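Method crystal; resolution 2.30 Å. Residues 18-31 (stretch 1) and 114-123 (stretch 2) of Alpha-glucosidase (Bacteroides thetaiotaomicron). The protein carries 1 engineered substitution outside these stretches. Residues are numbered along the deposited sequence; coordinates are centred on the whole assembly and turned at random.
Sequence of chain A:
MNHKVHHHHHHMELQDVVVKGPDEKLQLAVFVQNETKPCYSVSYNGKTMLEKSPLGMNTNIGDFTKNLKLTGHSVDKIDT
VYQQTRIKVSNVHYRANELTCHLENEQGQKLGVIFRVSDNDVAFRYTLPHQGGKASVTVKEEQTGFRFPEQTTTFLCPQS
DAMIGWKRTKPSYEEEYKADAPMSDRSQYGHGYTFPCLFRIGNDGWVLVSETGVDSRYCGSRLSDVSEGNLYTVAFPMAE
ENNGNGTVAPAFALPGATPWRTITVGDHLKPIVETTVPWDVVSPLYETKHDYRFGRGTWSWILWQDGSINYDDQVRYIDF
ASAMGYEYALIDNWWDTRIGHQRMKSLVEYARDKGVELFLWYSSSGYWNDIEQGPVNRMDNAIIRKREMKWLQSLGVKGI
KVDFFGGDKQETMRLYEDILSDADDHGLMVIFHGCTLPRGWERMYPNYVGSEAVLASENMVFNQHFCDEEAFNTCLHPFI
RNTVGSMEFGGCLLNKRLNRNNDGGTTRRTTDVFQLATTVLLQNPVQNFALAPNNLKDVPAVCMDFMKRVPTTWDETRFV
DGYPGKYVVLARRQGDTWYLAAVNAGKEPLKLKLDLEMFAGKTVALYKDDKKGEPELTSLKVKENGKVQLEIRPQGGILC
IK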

# COMPACT_ATOMS: atom_id res chain seq x y z
N VAL A 18 -12.90 -28.36 -7.97
CA VAL A 18 -12.30 -27.26 -8.71
C VAL A 18 -13.24 -26.05 -8.75
O VAL A 18 -14.45 -26.20 -8.96
N VAL A 19 -12.69 -24.86 -8.55
CA VAL A 19 -13.48 -23.63 -8.68
C VAL A 19 -12.80 -22.69 -9.67
O VAL A 19 -11.58 -22.57 -9.69
N LYS A 20 -13.61 -22.05 -10.52
CA LYS A 20 -13.09 -21.19 -11.58
C LYS A 20 -13.57 -19.74 -11.45
O LYS A 20 -14.59 -19.47 -10.84
N GLY A 21 -12.79 -18.82 -12.00
CA GLY A 21 -13.24 -17.45 -12.16
C GLY A 21 -14.35 -17.40 -13.19
O GLY A 21 -14.55 -18.37 -13.92
N PRO A 22 -15.07 -16.27 -13.27
CA PRO A 22 -16.22 -16.11 -14.17
C PRO A 22 -15.92 -16.39 -15.65
O PRO A 22 -16.75 -17.02 -16.32
N ASP A 23 -14.76 -15.97 -16.14
CA ASP A 23 -14.41 -16.25 -17.53
C ASP A 23 -13.63 -17.55 -17.66
O ASP A 23 -13.19 -17.91 -18.75
N GLU A 24 -13.48 -18.24 -16.53
CA GLU A 24 -12.90 -19.58 -16.45
C GLU A 24 -11.41 -19.69 -16.80
O GLU A 24 -10.87 -20.79 -16.85
N LYS A 25 -10.73 -18.55 -16.97
CA LYS A 25 -9.29 -18.58 -17.25
C LYS A 25 -8.51 -18.96 -16.00
O LYS A 25 -7.54 -19.72 -16.06
N LEU A 26 -8.93 -18.42 -14.87
CA LEU A 26 -8.30 -18.71 -13.60
C LEU A 26 -8.99 -19.93 -12.99
O LEU A 26 -10.21 -19.95 -12.84
N GLN A 27 -8.20 -20.95 -12.65
CA GLN A 27 -8.76 -22.14 -12.02
C GLN A 27 -7.99 -22.53 -10.76
O GLN A 27 -6.77 -22.48 -10.73
N LEU A 28 -8.73 -22.87 -9.71
CA LEU A 28 -8.15 -23.28 -8.44
C LEU A 28 -8.64 -24.69 -8.10
O LEU A 28 -9.84 -24.96 -8.13
N ALA A 29 -7.71 -25.58 -7.77
CA ALA A 29 -8.07 -26.96 -7.45
C ALA A 29 -7.72 -27.30 -6.02
O ALA A 29 -6.69 -26.87 -5.50
N VAL A 30 -8.56 -28.11 -5.38
CA VAL A 30 -8.36 -28.45 -3.98
C VAL A 30 -8.06 -29.93 -3.77
O VAL A 30 -8.75 -30.80 -4.31
N PHE A 31 -7.03 -30.19 -2.98
CA PHE A 31 -6.57 -31.55 -2.70
C PHE A 31 -6.56 -31.79 -1.20
O PHE A 31 -5.64 -31.36 -0.51
N ILE A 114 -12.79 -21.01 2.63
CA ILE A 114 -13.59 -20.32 1.62
C ILE A 114 -12.72 -19.67 0.57
O ILE A 114 -11.84 -18.87 0.90
N PHE A 115 -13.00 -19.99 -0.69
CA PHE A 115 -12.33 -19.40 -1.85
C PHE A 115 -13.27 -18.49 -2.64
O PHE A 115 -14.37 -18.90 -2.99
N ARG A 116 -12.86 -17.26 -2.88
CA ARG A 116 -13.58 -16.37 -3.78
C ARG A 116 -12.70 -16.06 -4.98
O ARG A 116 -11.65 -15.44 -4.85
N VAL A 117 -13.13 -16.51 -6.15
CA VAL A 117 -12.33 -16.36 -7.34
C VAL A 117 -13.00 -15.45 -8.36
O VAL A 117 -14.03 -15.81 -8.94
N SER A 118 -12.44 -14.26 -8.55
CA SER A 118 -12.86 -13.38 -9.63
C SER A 118 -11.99 -13.70 -10.85
O SER A 118 -11.24 -14.68 -10.83
N ASP A 119 -12.09 -12.90 -11.91
CA ASP A 119 -11.39 -13.21 -13.16
C ASP A 119 -9.88 -13.38 -12.99
O ASP A 119 -9.28 -14.24 -13.63
N ASN A 120 -9.27 -12.55 -12.15
CA ASN A 120 -7.82 -12.58 -11.97
C ASN A 120 -7.39 -12.58 -10.51
O ASN A 120 -6.24 -12.26 -10.22
N ASP A 121 -8.30 -12.89 -9.60
CA ASP A 121 -7.94 -12.90 -8.19
C ASP A 121 -8.56 -14.05 -7.41
O ASP A 121 -9.71 -14.44 -7.64
N VAL A 122 -7.79 -14.57 -6.48
CA VAL A 122 -8.26 -15.55 -5.51
C VAL A 122 -8.14 -14.96 -4.11
O VAL A 122 -7.09 -14.45 -3.75
N ALA A 123 -9.22 -14.97 -3.35
CA ALA A 123 -9.13 -14.58 -1.95
C ALA A 123 -9.62 -15.74 -1.10
O ALA A 123 -10.69 -16.25 -1.35

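Two hairpins face each other, and alternation along their strands sorts the side chains: Val19, Leu26, Leu28 and Val30 point toward Phe115, Val117 and Val122, while Lys20, Gln27 and Arg116 point away.

The apolar layer is valine and leucine, mostly with chi1 t, around the Phe115 ring. Leu26 (t, t) reaches between both strands of the other hairpin, CD1 lying 3.9 Å from Val117 CG1 and CD2 3.8 Å from Val122 CG2. Leu28 (chi1 t, chi2 off-well at 143°) packs on both strands: CD1 lies 3.6 Å from Val122 CG1 (t), and CD2 sits over one face of the Phe115 ring (m), 3.8 Å from its centroid, a CH-pi contact. Val30 (t) brings CG2 to 4.0 Å from Phe115 CE1, and Val19 (p) places CG1 4.0 Å from Val117 CG2 (t).

At Gly21 the backbone comes so close that a CB would clash with Ser118 O.

Polar contacts gather at the turns. Asp23 N donates to Asp119 OD1 (3.1 Å). The carboxylates of Asp119 (m) and Asp23 (p) also lie close, Asp119 OD1 being 3.3 Å from Asp23 OD1, a like-charge approach without a hydrogen bond. Two waters bridge the stretches: water 1 donates to Asp23 OD1 and Asp119 O and accepts from Leu26 N, while water 2 links Asp23 OD2 to Asp119 O.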

# COMPACT_ATOMS: atom_id res chain seq x y z
CB VAL A 18 -11.95 -27.69 -10.16
CG1 VAL A 18 -11.62 -26.48 -11.02
CG2 VAL A 18 -10.78 -28.67 -10.15
CB VAL A 19 -13.66 -22.93 -7.31
CG1 VAL A 19 -12.32 -22.63 -6.66
CG2 VAL A 19 -14.48 -21.65 -7.46
CB LYS A 20 -13.52 -21.73 -12.95
CG LYS A 20 -13.24 -23.22 -13.15
CD LYS A 20 -13.81 -23.71 -14.47
CE LYS A 20 -13.51 -25.19 -14.69
NZ LYS A 20 -13.95 -25.63 -16.04
CB PRO A 22 -16.59 -14.63 -13.98
CG PRO A 22 -16.18 -14.34 -12.57
CD PRO A 22 -14.89 -15.09 -12.40
CB ASP A 23 -13.61 -15.08 -18.13
CG ASP A 23 -12.24 -14.88 -17.47
OD1 ASP A 23 -11.80 -15.73 -16.67
OD2 ASP A 23 -11.60 -13.85 -17.77
CB GLU A 24 -13.69 -20.54 -17.35
CG GLU A 24 -15.13 -20.73 -16.92
CD GLU A 24 -15.87 -21.72 -17.80
OE1 GLU A 24 -15.29 -22.76 -18.16
OE2 GLU A 24 -17.05 -21.45 -18.12
CB LYS A 25 -8.80 -17.22 -17.76
CG LYS A 25 -9.36 -16.83 -19.11
CD LYS A 25 -8.67 -15.58 -19.66
CE LYS A 25 -9.58 -14.84 -20.62
NZ LYS A 25 -8.94 -13.65 -21.23
CB LEU A 26 -8.38 -17.49 -12.68
CG LEU A 26 -7.44 -17.31 -11.48
CD1 LEU A 26 -7.85 -16.06 -10.71
CD2 LEU A 26 -7.37 -18.51 -10.56
CB GLN A 27 -8.79 -23.31 -13.01
CG GLN A 27 -9.65 -23.03 -14.24
CD GLN A 27 -9.82 -24.24 -15.15
OE1 GLN A 27 -9.57 -25.37 -14.74
NE2 GLN A 27 -10.28 -23.99 -16.37
CB LEU A 28 -8.53 -22.30 -7.33
CG LEU A 28 -7.96 -22.56 -5.93
CD1 LEU A 28 -7.63 -21.26 -5.26
CD2 LEU A 28 -8.93 -23.36 -5.06
CB ALA A 29 -7.39 -27.91 -8.41
CB VAL A 30 -9.60 -28.05 -3.13
CG1 VAL A 30 -9.38 -28.35 -1.67
CG2 VAL A 30 -9.92 -26.57 -3.32
CB PHE A 31 -5.17 -31.80 -3.26
CG PHE A 31 -5.01 -31.47 -4.73
CD1 PHE A 31 -4.77 -30.17 -5.15
CD2 PHE A 31 -5.06 -32.48 -5.68
CE1 PHE A 31 -4.61 -29.89 -6.50
CE2 PHE A 31 -4.90 -32.20 -7.03
CZ PHE A 31 -4.67 -30.90 -7.44
CB ILE A 114 -14.50 -19.23 2.24
CG1 ILE A 114 -15.51 -19.86 3.20
CG2 ILE A 114 -15.23 -18.47 1.15
CD1 ILE A 114 -15.00 -20.05 4.59
CB PHE A 115 -11.80 -20.49 -2.79
CG PHE A 115 -10.87 -21.47 -2.13
CD1 PHE A 115 -11.37 -22.59 -1.48
CD2 PHE A 115 -9.50 -21.29 -2.19
CE1 PHE A 115 -10.52 -23.50 -0.89
CE2 PHE A 115 -8.63 -22.20 -1.59
CZ PHE A 115 -9.14 -23.31 -0.94
CB ARG A 116 -14.01 -15.09 -3.07
CG ARG A 116 -15.07 -15.32 -2.02
CD ARG A 116 -15.36 -14.07 -1.20
NE ARG A 116 -16.38 -14.34 -0.19
CZ ARG A 116 -16.74 -13.49 0.75
NH1 ARG A 116 -16.16 -12.30 0.83
NH2 ARG A 116 -17.68 -13.83 1.63
CB VAL A 117 -12.03 -17.73 -8.00
CG1 VAL A 117 -11.01 -17.57 -9.11
CG2 VAL A 117 -11.53 -18.71 -6.95
CB SER A 118 -12.76 -11.91 -9.22
OG SER A 118 -11.44 -11.54 -8.86
CB ASP A 119 -11.64 -12.12 -14.21
CG ASP A 119 -12.99 -12.26 -14.88
OD1 ASP A 119 -13.51 -13.40 -14.98
OD2 ASP A 119 -13.51 -11.22 -15.34
CB ASN A 120 -7.17 -11.41 -12.69
CG ASN A 120 -7.22 -11.55 -14.20
OD1 ASN A 120 -6.45 -12.30 -14.78
ND2 ASN A 120 -8.13 -10.81 -14.83
CB ASP A 121 -8.34 -11.57 -7.53
CG ASP A 121 -7.75 -10.37 -8.23
OD1 ASP A 121 -8.38 -9.89 -9.20
OD2 ASP A 121 -6.67 -9.91 -7.82
CB VAL A 122 -7.45 -16.85 -5.58
CG1 VAL A 122 -7.88 -17.79 -4.47
CG2 VAL A 122 -7.60 -17.50 -6.95
CB ALA A 123 -9.96 -13.33 -1.67
O HOH W 1 -11.01 -16.64 -14.50
O HOH W 2 -9.12 -13.76 -16.64